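Local coordinates for protein malonate decarboxylase subunit alpha (Acinetobacter baumannii ATCC 17978, PDB 6MPR) that probably serves as the acyl-carrier-protein transferase of malonate decarboxylase, exchanging acetyl for malonyl on the carrier so that the malonyl group can be decarboxylated, at residues Leu103-Glu107 with Lys108-Arg112; Ser127-Glu131 with Asp132-Glu136; His474-Glu478 with Glu479-Tyr483; Ala516-Arg520 with Glu521-Val525. All coordinates share one frame; numbering follows the deposited sequence.

The four contacts follow one another along the chain and form two pairs, one in each of two sheets. Contacts 1 and 2, with centres about 10 Å apart, close helices 100-107 and 125-131 and lead into strands 111-116 and 136-140, neighbours at one border of a parallel sheet. Contacts 3 and 4, with centres about 12 Å apart, build the border of a mixed sheet: the hairpin of 474-483 is followed outward by strand 524-525, which helix 512-520 precedes. Centres of contacts in different pairs lie about 39 to 54 Å apart. Contacts 1, 2 and 4 repeat one solution, a glycine-terminated helix turning into the next extended segment.

Contact 1. Residues Leu103-Glu107 with Lys108-Arg112; sequences LDLFE and KGIAR
Phe106 and Ala111 form the tight side of this helix end. The Ala111 methyl sits over one face of the Phe106 ring, its CB 3.7 Å from the ring centroid and shifted toward the rim at CE2, in a CH-pi contact. CG of Phe106 lies beside its backbone N (chi1 -60°), which brings the ring face under the Ala111 methyl, with Arg112 C at its edge. Leu105 CB packs 3.8 Å from Ala111 CB, while its CD2 branch meets CG2 of Ile110 at 4.0 Å. Met92 of strand 90-94 closes over Leu105, Phe106 and Ala111. The backbone is a Schellman motif: Gly109, with positive phi, gives its N-H to Phe106 O (N to O 3.2 Å), and Leu105 O accepts from both Ile110 N, at 2.9 Å, and Ala111 N, at 3.0 Å and from above the carbonyl plane. Helix 100-107 thereby turns into strand 111-116 of the parallel sheet. The Asp104-Lys108 side is more open to solvent. Lys108 runs extended past Asp104 O, and a water held by Asp104 OD2 at 2.6 Å reaches Lys108 NZ only weakly. Asp104 and Glu107 form salt bridges with Arg125, whereas Lys108 NZ hydrogen-bonds to Ala80 O.

Contact 2. Residues Ser127-Glu131 with Asp132-Glu136; sequences SQLIE and DGLLE
The carboxylate of Asp132 has one face laid against the last turn of the helix, with Gln128 O above it, 3.3 Å from Asp132 CG. The side-chain amide of Gln128 comes in from that same side but at a slant, the two planes being turned 54° apart. Near one end of the carboxylate stands a like charge, Glu131 OE2, 4.3 Å from Asp132 OD1, a probably unfavourable proximity that solvent at this exposed position would screen. Asp132 also uses its backbone, its N-H going to Gln128 O. Beyond it the helix is closed by a Schellman motif. Gly133, at positive phi, donates to Ile130 O from above the carbonyl plane, and Leu134 N reaches Leu129 O at 2.9 Å; a weak bond from Leu135 N goes to the same oxygen. This turn ends helix 125-131 and sends the chain toward strand 136-140, the outermost strand of the parallel sheet within the chain. Beneath the turn the contact is apolar. Leu129 and Leu135 cross at about a right angle, CB to CB at 3.7 Å, while the CD2 branch of Leu129 touches CD1 of Leu134. Leu135 holds CG anti to its N (chi1 -173°), which brings CD2 within 3.7 Å of Ile130 CG1. Phe106 of helix 100-107 packs on both Leu129 and Leu135. A water bridges the two ends of the turn, donating to Ile130 O at 3.0 Å and to Leu135 O at 2.7 Å.

Contact 3. Residues His474-Glu478 with Glu479-Tyr483; sequences HLLTE and EGIAY
Leu475 and Ala482 form an antiparallel hydrogen-bonded pair in strands whose directions differ by 162°, linked by Leu475 N to Ala482 O at 3.0 Å and Ala482 N to Leu475 O at 2.8 Å, both donors lying in the carbonyl plane, with a nearly straight bond from Thr477 N to Gly480 O (2.9 Å) added toward the turn. On the Leu475 face the side-chain contact is light, CB to CB of Ala482 at 4.2 Å; on the other face Leu476, in one of its two conformers, touches CG1 of Ile481 with CD1, and Ala253 and Ile257 of helix 244-261 pack against the pair. At the open end of the hairpin His474 and Tyr483 meet rim to rim, CD2 of the imidazole 3.3 Å from CD1 of the phenol, with planes 81° apart and neither ring over the other. The CG2 branch of Ile481 lies over one face of the Tyr483 ring, offset toward its rim, and Tyr483 OH hydrogen-bonds to Gly256 O. This is a beta hairpin whose chain reverses around Glu478 and Glu479, inserted between strands 429-433 and 524-525. The reversal is braced by an ST turn: Thr477 OG1, placed between N and the carbonyl carbon (chi1 75°), takes the N-H of Glu479 at 2.9 Å. That hydroxyl also hydrogen-bonds to Val500 O. Glu478 points its carboxylate elsewhere, to Thr436.

Contact 4. Residues Ala516-Arg520 with Glu521-Val525; sequences ARLRR and EGLVV
Glu521 runs extended from CG back over the last helical turn to Arg517. Its CB lies 3.5 Å from Arg517 O, which also accepts the Glu521 N-H. CG, beside the backbone N (chi1 -60°), is closer still to Arg517 O and has Arg520 NH1 obliquely nearby. CD comes to rest at the edge of the Arg517 guanidinium, in its plane. At the tip the oxygens divide: OE1 takes a salt bridge from Arg517 NH1 at 3.1 Å, while OE2 lies 3.1 Å from the Arg517 CD methylene. The bridge leaves the arginine in its plane but strikes OE1 from above the carboxylate, the two planes being 58° apart. Gly522, at positive phi, gives its N-H to Arg519 O, while Leu518 O accepts from Leu523 N at 2.9 Å and from Val524 N at 3.2 Å, a Schellman motif ending helix 512-520. Leu518 CD2 packs on Leu523 CD1 at 3.7 Å, and Met496 covers both. A water donates to Arg519 O and Val524 O. Arg517 NH1 has a second, weak ion pair with Glu492, and the positive charges of Arg517 and Arg520 would probably favour the ionised Glu521 carboxylate, against the partial negative charge of the helix C-terminus.

Contact 1. Residues Leu103-Glu107 with Lys108-Arg112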
loop_
_atom_site.group_PDB
_atom_site.type_symbol
_atom_site.label_atom_id
_atom_site.label_comp_id
_atom_site.label_asym_id
_atom_site.label_seq_id
_atom_site.Cartn_x
_atom_site.Cartn_y
_atom_site.Cartn_z
ATOM N N LEU A 103 0.092 -27.331 -6.759
ATOM C CA LEU A 103 -0.051 -27.594 -8.176
ATOM C C LEU A 103 -0.798 -28.896 -8.431
ATOM O O LEU A 103 -1.452 -29.027 -9.472
ATOM C CB LEU A 103 1.331 -27.564 -8.832
ATOM C CG LEU A 103 1.945 -26.161 -8.720
ATOM C CD1 LEU A 103 3.327 -26.077 -9.344
ATOM C CD2 LEU A 103 1.023 -25.109 -9.333
ATOM N N ASP A 104 -0.767 -29.847 -7.479
ATOM C CA ASP A 104 -1.579 -31.055 -7.617
ATOM C C ASP A 104 -3.067 -30.724 -7.760
ATOM O O ASP A 104 -3.809 -31.470 -8.414
ATOM C CB ASP A 104 -1.377 -31.988 -6.418
ATOM C CG ASP A 104 0.053 -32.538 -6.306
ATOM O OD1 ASP A 104 0.879 -32.363 -7.235
ATOM O OD2 ASP A 104 0.352 -33.149 -5.255
ATOM N N LEU A 105 -3.522 -29.609 -7.173
ATOM C CA LEU A 105 -4.930 -29.218 -7.317
ATOM C C LEU A 105 -5.328 -29.069 -8.781
ATOM O O LEU A 105 -6.460 -29.396 -9.165
ATOM C CB LEU A 105 -5.199 -27.904 -6.586
ATOM C CG LEU A 105 -5.020 -27.915 -5.074
ATOM C CD1 LEU A 105 -5.028 -26.485 -4.536
ATOM C CD2 LEU A 105 -6.113 -28.777 -4.416
ATOM N N PHE A 106 -4.423 -28.546 -9.606
ATOM C CA PHE A 106 -4.744 -28.345 -11.014
ATOM C C PHE A 106 -4.618 -29.637 -11.797
ATOM O O PHE A 106 -5.490 -29.957 -12.613
ATOM C CB PHE A 106 -3.853 -27.244 -11.586
ATOM C CG PHE A 106 -4.035 -25.922 -10.877
ATOM C CD1 PHE A 106 -3.315 -25.624 -9.724
ATOM C CD2 PHE A 106 -4.954 -24.998 -11.341
ATOM C CE1 PHE A 106 -3.502 -24.414 -9.056
ATOM C CE2 PHE A 106 -5.149 -23.798 -10.689
ATOM C CZ PHE A 106 -4.412 -23.500 -9.535
ATOM N N GLU A 107 -3.562 -30.406 -11.540
ATOM C CA GLU A 107 -3.448 -31.722 -12.159
ATOM C C GLU A 107 -4.672 -32.577 -11.872
ATOM O O GLU A 107 -5.164 -33.285 -12.758
ATOM C CB GLU A 107 -2.185 -32.412 -11.662
ATOM C CG GLU A 107 -1.832 -33.668 -12.414
ATOM C CD GLU A 107 -0.497 -34.217 -11.976
ATOM O OE1 GLU A 107 0.316 -33.426 -11.449
ATOM O OE2 GLU A 107 -0.262 -35.433 -12.148
ATOM N N LYS A 108 -5.197 -32.508 -10.648
ATOM C CA LYS A 108 -6.296 -33.382 -10.249
ATOM C C LYS A 108 -7.671 -32.867 -10.673
ATOM O O LYS A 108 -8.669 -33.551 -10.425
ATOM C CB LYS A 108 -6.275 -33.587 -8.726
ATOM C CG LYS A 108 -5.104 -34.410 -8.214
ATOM C CD LYS A 108 -5.119 -34.548 -6.701
ATOM C CE LYS A 108 -4.204 -35.683 -6.260
ATOM N NZ LYS A 108 -4.156 -35.819 -4.785
ATOM N N GLY A 109 -7.761 -31.689 -11.284
ATOM C CA GLY A 109 -9.052 -31.183 -11.698
ATOM C C GLY A 109 -9.854 -30.535 -10.598
ATOM O O GLY A 109 -11.058 -30.311 -10.775
ATOM N N ILE A 110 -9.226 -30.236 -9.464
ATOM C CA ILE A 110 -9.913 -29.547 -8.377
ATOM C C ILE A 110 -9.917 -28.043 -8.621
ATOM O O ILE A 110 -10.952 -27.380 -8.492
ATOM C CB ILE A 110 -9.257 -29.910 -7.034
ATOM C CG1 ILE A 110 -9.485 -31.405 -6.742
ATOM C CG2 ILE A 110 -9.780 -28.997 -5.929
ATOM C CD1 ILE A 110 -8.601 -31.983 -5.650
ATOM N N ALA A 111 -8.767 -27.500 -9.005
ATOM C CA ALA A 111 -8.601 -26.088 -9.320
ATOM C C ALA A 111 -8.407 -25.912 -10.823
ATOM O O ALA A 111 -7.894 -26.806 -11.506
ATOM C CB ALA A 111 -7.405 -25.497 -8.567
ATOM N N ARG A 112 -8.831 -24.756 -11.344
ATOM C CA ARG A 112 -8.623 -24.441 -12.759
ATOM C C ARG A 112 -7.909 -23.105 -12.945
ATOM O O ARG A 112 -6.974 -23.002 -13.746
ATOM C CB ARG A 112 -9.947 -24.413 -13.520
ATOM C CG ARG A 112 -9.789 -24.655 -15.024
ATOM C CD ARG A 112 -9.198 -26.037 -15.217
ATOM N NE ARG A 112 -9.291 -26.563 -16.572
ATOM C CZ ARG A 112 -9.264 -27.863 -16.858
ATOM N NH1 ARG A 112 -9.169 -28.758 -15.878
ATOM N NH2 ARG A 112 -9.343 -28.272 -18.118
HETATM O O HOH W 1 -1.539 -33.880 -3.631
#

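Contact 2. Residues Ser127-Glu131 with Asp132-Glu136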
loop_
_atom_site.group_PDB
_atom_site.type_symbol
_atom_site.label_atom_id
_atom_site.label_comp_id
_atom_site.label_asym_id
_atom_site.label_seq_id
_atom_site.Cartn_x
_atom_site.Cartn_y
_atom_site.Cartn_z
ATOM N N SER A 127 4.285 -23.721 -16.055
ATOM C CA SER A 127 4.316 -23.675 -17.515
ATOM C C SER A 127 3.779 -24.962 -18.122
ATOM O O SER A 127 3.065 -24.930 -19.131
ATOM C CB SER A 127 5.738 -23.419 -18.020
ATOM O OG SER A 127 6.067 -22.045 -17.904
ATOM N N GLN A 128 4.123 -26.108 -17.530
ATOM C CA GLN A 128 3.670 -27.379 -18.094
ATOM C C GLN A 128 2.169 -27.563 -17.892
ATOM O O GLN A 128 1.482 -28.093 -18.775
ATOM C CB GLN A 128 4.452 -28.543 -17.479
ATOM C CG GLN A 128 4.194 -29.914 -18.128
ATOM C CD GLN A 128 4.575 -29.981 -19.608
ATOM O OE1 GLN A 128 3.781 -30.429 -20.440
ATOM N NE2 GLN A 128 5.791 -29.550 -19.937
ATOM N N LEU A 129 1.638 -27.128 -16.744
ATOM C CA LEU A 129 0.194 -27.239 -16.524
ATOM C C LEU A 129 -0.580 -26.316 -17.457
ATOM O O LEU A 129 -1.670 -26.667 -17.926
ATOM C CB LEU A 129 -0.153 -26.943 -15.065
ATOM C CG LEU A 129 0.218 -28.044 -14.068
ATOM C CD1 LEU A 129 0.102 -27.549 -12.629
ATOM C CD2 LEU A 129 -0.620 -29.307 -14.306
ATOM N N ILE A 130 -0.035 -25.135 -17.743
ATOM C CA ILE A 130 -0.653 -24.251 -18.731
ATOM C C ILE A 130 -0.654 -24.910 -20.108
ATOM O O ILE A 130 -1.678 -24.947 -20.800
ATOM C CB ILE A 130 0.070 -22.893 -18.765
ATOM C CG1 ILE A 130 -0.226 -22.100 -17.497
ATOM C CG2 ILE A 130 -0.338 -22.107 -20.010
ATOM C CD1 ILE A 130 0.803 -20.970 -17.203
ATOM N N GLU A 131 0.504 -25.431 -20.528
ATOM C CA GLU A 131 0.589 -26.090 -21.828
ATOM C C GLU A 131 -0.370 -27.266 -21.922
ATOM O O GLU A 131 -0.894 -27.552 -23.005
ATOM C CB GLU A 131 2.022 -26.550 -22.092
ATOM C CG GLU A 131 2.202 -27.337 -23.382
ATOM C CD GLU A 131 3.591 -27.933 -23.506
ATOM O OE1 GLU A 131 4.572 -27.159 -23.509
ATOM O OE2 GLU A 131 3.705 -29.177 -23.586
ATOM N N ASP A 132 -0.613 -27.956 -20.811
ATOM C CA ASP A 132 -1.524 -29.093 -20.796
ATOM C C ASP A 132 -2.976 -28.689 -20.590
ATOM O O ASP A 132 -3.842 -29.568 -20.542
ATOM C CB ASP A 132 -1.103 -30.094 -19.710
ATOM C CG ASP A 132 0.181 -30.831 -20.062
ATOM O OD1 ASP A 132 0.507 -30.929 -21.267
ATOM O OD2 ASP A 132 0.867 -31.318 -19.141
ATOM N N GLY A 133 -3.267 -27.394 -20.475
ATOM C CA GLY A 133 -4.641 -26.948 -20.357
ATOM C C GLY A 133 -5.283 -27.151 -19.002
ATOM O O GLY A 133 -6.507 -27.021 -18.892
ATOM N N LEU A 134 -4.504 -27.449 -17.965
ATOM C CA LEU A 134 -5.043 -27.700 -16.636
ATOM C C LEU A 134 -4.957 -26.496 -15.711
ATOM O O LEU A 134 -5.567 -26.511 -14.634
ATOM C CB LEU A 134 -4.311 -28.891 -15.996
ATOM C CG LEU A 134 -4.523 -30.222 -16.729
ATOM C CD1 LEU A 134 -3.608 -31.302 -16.175
ATOM C CD2 LEU A 134 -5.981 -30.668 -16.645
ATOM N N LEU A 135 -4.240 -25.450 -16.105
ATOM C CA LEU A 135 -4.064 -24.271 -15.271
ATOM C C LEU A 135 -4.259 -23.048 -16.149
ATOM O O LEU A 135 -3.625 -22.936 -17.202
ATOM C CB LEU A 135 -2.673 -24.268 -14.607
ATOM C CG LEU A 135 -2.380 -23.175 -13.567
ATOM C CD1 LEU A 135 -1.352 -23.618 -12.533
ATOM C CD2 LEU A 135 -1.883 -21.898 -14.242
ATOM N N GLU A 136 -5.151 -22.152 -15.732
ATOM C CA GLU A 136 -5.444 -20.912 -16.451
ATOM C C GLU A 136 -4.969 -19.757 -15.577
ATOM O O GLU A 136 -5.554 -19.506 -14.519
ATOM C CB GLU A 136 -6.938 -20.793 -16.747
ATOM C CG GLU A 136 -7.493 -21.917 -17.638
ATOM C CD GLU A 136 -9.023 -21.944 -17.725
ATOM O OE1 GLU A 136 -9.689 -20.988 -17.263
ATOM O OE2 GLU A 136 -9.562 -22.942 -18.254
HETATM O O HOH W 2 -4.162 -23.669 -19.714
#

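Contact 3. Residues His474-Glu478 with Glu479-Tyr483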
loop_
_atom_site.group_PDB
_atom_site.type_symbol
_atom_site.label_atom_id
_atom_site.label_comp_id
_atom_site.label_asym_id
_atom_site.label_seq_id
_atom_site.Cartn_x
_atom_site.Cartn_y
_atom_site.Cartn_z
ATOM N N HIS A 474 20.109 2.774 -9.969
ATOM C CA HIS A 474 21.501 2.344 -9.839
ATOM C C HIS A 474 21.645 0.911 -10.331
ATOM O O HIS A 474 20.916 0.031 -9.864
ATOM C CB HIS A 474 21.973 2.396 -8.380
ATOM C CG HIS A 474 21.986 3.771 -7.782
ATOM N ND1 HIS A 474 20.834 4.432 -7.406
ATOM C CD2 HIS A 474 23.014 4.608 -7.496
ATOM C CE1 HIS A 474 21.153 5.609 -6.889
ATOM N NE2 HIS A 474 22.470 5.744 -6.943
ATOM N N LEU A 475 22.619 0.663 -11.213
ATOM C CA LEU A 475 23.029 -0.688 -11.602
ATOM C C LEU A 475 24.404 -0.971 -11.010
ATOM O O LEU A 475 25.366 -0.270 -11.329
ATOM C CB LEU A 475 23.075 -0.843 -13.123
ATOM C CG LEU A 475 23.512 -2.209 -13.660
ATOM C CD1 LEU A 475 22.570 -3.328 -13.176
ATOM C CD2 LEU A 475 23.551 -2.177 -15.170
ATOM N N LEU A 476 24.505 -2.009 -10.178
ATOM C CA LEU A 476 25.736 -2.339 -9.466
ATOM C C LEU A 476 26.155 -3.760 -9.822
ATOM O O LEU A 476 25.410 -4.710 -9.551
ATOM C CB LEU A 476 25.524 -2.201 -7.959
ATOM C CG LEU A 476 26.559 -2.838 -7.047
ATOM C CD1 LEU A 476 27.930 -2.265 -7.346
ATOM C CD2 LEU A 476 26.161 -2.608 -5.593
ATOM N N THR A 477 27.340 -3.904 -10.423
ATOM C CA THR A 477 27.913 -5.211 -10.746
ATOM C C THR A 477 29.289 -5.324 -10.105
ATOM O O THR A 477 29.776 -4.388 -9.460
ATOM C CB THR A 477 28.041 -5.436 -12.262
ATOM O OG1 THR A 477 29.150 -4.671 -12.761
ATOM C CG2 THR A 477 26.774 -5.034 -12.996
ATOM N N GLU A 478 29.946 -6.468 -10.322
ATOM C CA GLU A 478 31.317 -6.599 -9.850
ATOM C C GLU A 478 32.270 -5.683 -10.612
ATOM O O GLU A 478 33.417 -5.509 -10.185
ATOM C CB GLU A 478 31.764 -8.069 -9.919
ATOM C CG GLU A 478 32.212 -8.582 -11.290
ATOM C CD GLU A 478 31.074 -9.070 -12.169
ATOM O OE1 GLU A 478 29.893 -8.780 -11.863
ATOM O OE2 GLU A 478 31.369 -9.747 -13.186
ATOM N N GLU A 479 31.803 -5.057 -11.693
ATOM C CA GLU A 479 32.587 -4.088 -12.447
ATOM C C GLU A 479 32.464 -2.660 -11.929
ATOM O O GLU A 479 33.380 -1.862 -12.135
ATOM C CB GLU A 479 32.168 -4.128 -13.919
ATOM C CG GLU A 479 32.493 -5.437 -14.595
ATOM C CD GLU A 479 33.951 -5.509 -14.981
ATOM O OE1 GLU A 479 34.295 -4.984 -16.067
ATOM O OE2 GLU A 479 34.750 -6.061 -14.190
ATOM N N GLY A 480 31.368 -2.304 -11.272
ATOM C CA GLY A 480 31.192 -0.945 -10.804
ATOM C C GLY A 480 29.718 -0.573 -10.772
ATOM O O GLY A 480 28.855 -1.434 -10.843
ATOM N N ILE A 481 29.455 0.730 -10.650
ATOM C CA ILE A 481 28.097 1.254 -10.548
ATOM C C ILE A 481 27.831 2.146 -11.751
ATOM O O ILE A 481 28.641 3.019 -12.075
ATOM C CB ILE A 481 27.873 2.052 -9.250
ATOM C CG1 ILE A 481 28.197 1.217 -8.009
ATOM C CG2 ILE A 481 26.428 2.558 -9.172
ATOM C CD1 ILE A 481 28.231 2.046 -6.741
ATOM N N ALA A 482 26.685 1.945 -12.393
ATOM C CA ALA A 482 26.163 2.893 -13.366
ATOM C C ALA A 482 25.072 3.702 -12.673
ATOM O O ALA A 482 24.093 3.127 -12.176
ATOM C CB ALA A 482 25.621 2.175 -14.609
ATOM N N TYR A 483 25.254 5.025 -12.604
ATOM C CA TYR A 483 24.264 5.896 -11.961
ATOM C C TYR A 483 23.182 6.269 -12.974
ATOM O O TYR A 483 23.089 7.401 -13.451
ATOM C CB TYR A 483 24.926 7.138 -11.370
ATOM C CG TYR A 483 25.844 6.858 -10.202
ATOM C CD1 TYR A 483 25.331 6.492 -8.958
ATOM C CD2 TYR A 483 27.224 6.974 -10.334
ATOM C CE1 TYR A 483 26.166 6.236 -7.883
ATOM C CE2 TYR A 483 28.071 6.726 -9.261
ATOM C CZ TYR A 483 27.534 6.349 -8.042
ATOM O OH TYR A 483 28.377 6.103 -6.982
#

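Contact 4. Residues Ala516-Arg520 with Glu521-Val525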
loop_
_atom_site.group_PDB
_atom_site.type_symbol
_atom_site.label_atom_id
_atom_site.label_comp_id
_atom_site.label_asym_id
_atom_site.label_seq_id
_atom_site.Cartn_x
_atom_site.Cartn_y
_atom_site.Cartn_z
ATOM N N ALA A 516 35.674 5.802 -20.536
ATOM C CA ALA A 516 36.512 6.790 -19.863
ATOM C C ALA A 516 35.749 8.089 -19.622
ATOM O O ALA A 516 35.838 8.678 -18.541
ATOM C CB ALA A 516 37.782 7.057 -20.677
ATOM N N ARG A 517 35.003 8.551 -20.626
ATOM C CA ARG A 517 34.217 9.772 -20.483
ATOM C C ARG A 517 33.172 9.635 -19.373
ATOM O O ARG A 517 33.035 10.518 -18.516
ATOM C CB ARG A 517 33.565 10.098 -21.823
ATOM C CG ARG A 517 33.324 11.569 -22.080
ATOM C CD ARG A 517 31.857 11.878 -22.016
ATOM N NE ARG A 517 31.094 11.036 -22.930
ATOM C CZ ARG A 517 29.807 10.756 -22.772
ATOM N NH1 ARG A 517 29.150 11.250 -21.732
ATOM N NH2 ARG A 517 29.184 9.976 -23.645
ATOM N N LEU A 518 32.431 8.524 -19.372
ATOM C CA LEU A 518 31.411 8.304 -18.346
ATOM C C LEU A 518 32.016 8.269 -16.943
ATOM O O LEU A 518 31.400 8.750 -15.983
ATOM C CB LEU A 518 30.659 7.007 -18.634
ATOM C CG LEU A 518 29.841 6.950 -19.930
ATOM C CD1 LEU A 518 29.212 5.562 -20.144
ATOM C CD2 LEU A 518 28.763 8.024 -19.914
ATOM N N ARG A 519 33.209 7.686 -16.798
ATOM C CA ARG A 519 33.880 7.693 -15.502
ATOM C C ARG A 519 34.342 9.101 -15.133
ATOM O O ARG A 519 34.193 9.524 -13.980
ATOM C CB ARG A 519 35.066 6.723 -15.512
ATOM C CG ARG A 519 34.666 5.239 -15.573
ATOM C CD ARG A 519 35.883 4.319 -15.557
ATOM N NE ARG A 519 36.764 4.596 -14.423
ATOM C CZ ARG A 519 38.036 4.208 -14.353
ATOM N NH1 ARG A 519 38.775 4.508 -13.285
ATOM N NH2 ARG A 519 38.570 3.534 -15.361
ATOM N N ARG A 520 34.895 9.845 -16.095
ATOM C CA ARG A 520 35.326 11.211 -15.796
ATOM C C ARG A 520 34.156 12.061 -15.311
ATOM O O ARG A 520 34.295 12.843 -14.365
ATOM C CB ARG A 520 35.976 11.851 -17.023
ATOM C CG ARG A 520 36.286 13.341 -16.820
ATOM C CD ARG A 520 37.074 13.969 -17.957
ATOM N NE ARG A 520 36.499 13.758 -19.284
ATOM C CZ ARG A 520 35.425 14.384 -19.770
ATOM N NH1 ARG A 520 34.744 15.261 -19.033
ATOM N NH2 ARG A 520 35.021 14.112 -21.005
ATOM N N GLU A 521 32.992 11.903 -15.936
ATOM C CA GLU A 521 31.816 12.691 -15.591
ATOM C C GLU A 521 31.100 12.185 -14.342
ATOM O O GLU A 521 30.120 12.810 -13.910
ATOM C CB GLU A 521 30.856 12.716 -16.785
ATOM C CG GLU A 521 31.497 13.335 -18.037
ATOM C CD GLU A 521 30.528 13.468 -19.200
ATOM O OE1 GLU A 521 29.423 12.897 -19.129
ATOM O OE2 GLU A 521 30.874 14.147 -20.190
ATOM N N GLY A 522 31.566 11.090 -13.745
ATOM C CA GLY A 522 30.944 10.546 -12.553
ATOM C C GLY A 522 29.704 9.714 -12.786
ATOM O O GLY A 522 29.046 9.338 -11.813
ATOM N N LEU A 523 29.384 9.381 -14.043
ATOM C CA LEU A 523 28.197 8.587 -14.352
ATOM C C LEU A 523 28.422 7.089 -14.162
ATOM O O LEU A 523 27.454 6.339 -13.968
ATOM C CB LEU A 523 27.759 8.864 -15.788
ATOM C CG LEU A 523 27.269 10.276 -16.091
ATOM C CD1 LEU A 523 27.089 10.437 -17.597
ATOM C CD2 LEU A 523 25.963 10.509 -15.378
ATOM N N VAL A 524 29.670 6.642 -14.236
ATOM C CA VAL A 524 30.073 5.279 -13.934
ATOM C C VAL A 524 31.230 5.361 -12.954
ATOM O O VAL A 524 32.110 6.212 -13.109
ATOM C CB VAL A 524 30.492 4.519 -15.212
ATOM C CG1 VAL A 524 31.147 3.192 -14.867
ATOM C CG2 VAL A 524 29.283 4.315 -16.120
ATOM N N VAL A 525 31.236 4.489 -11.950
ATOM C CA VAL A 525 32.368 4.350 -11.049
ATOM C C VAL A 525 32.832 2.901 -11.045
ATOM O O VAL A 525 32.032 1.978 -10.859
ATOM C CB VAL A 525 32.051 4.826 -9.615
ATOM C CG1 VAL A 525 31.886 6.328 -9.579
ATOM C CG2 VAL A 525 30.818 4.130 -9.067
HETATM O O HOH W 3 33.802 8.066 -11.846
#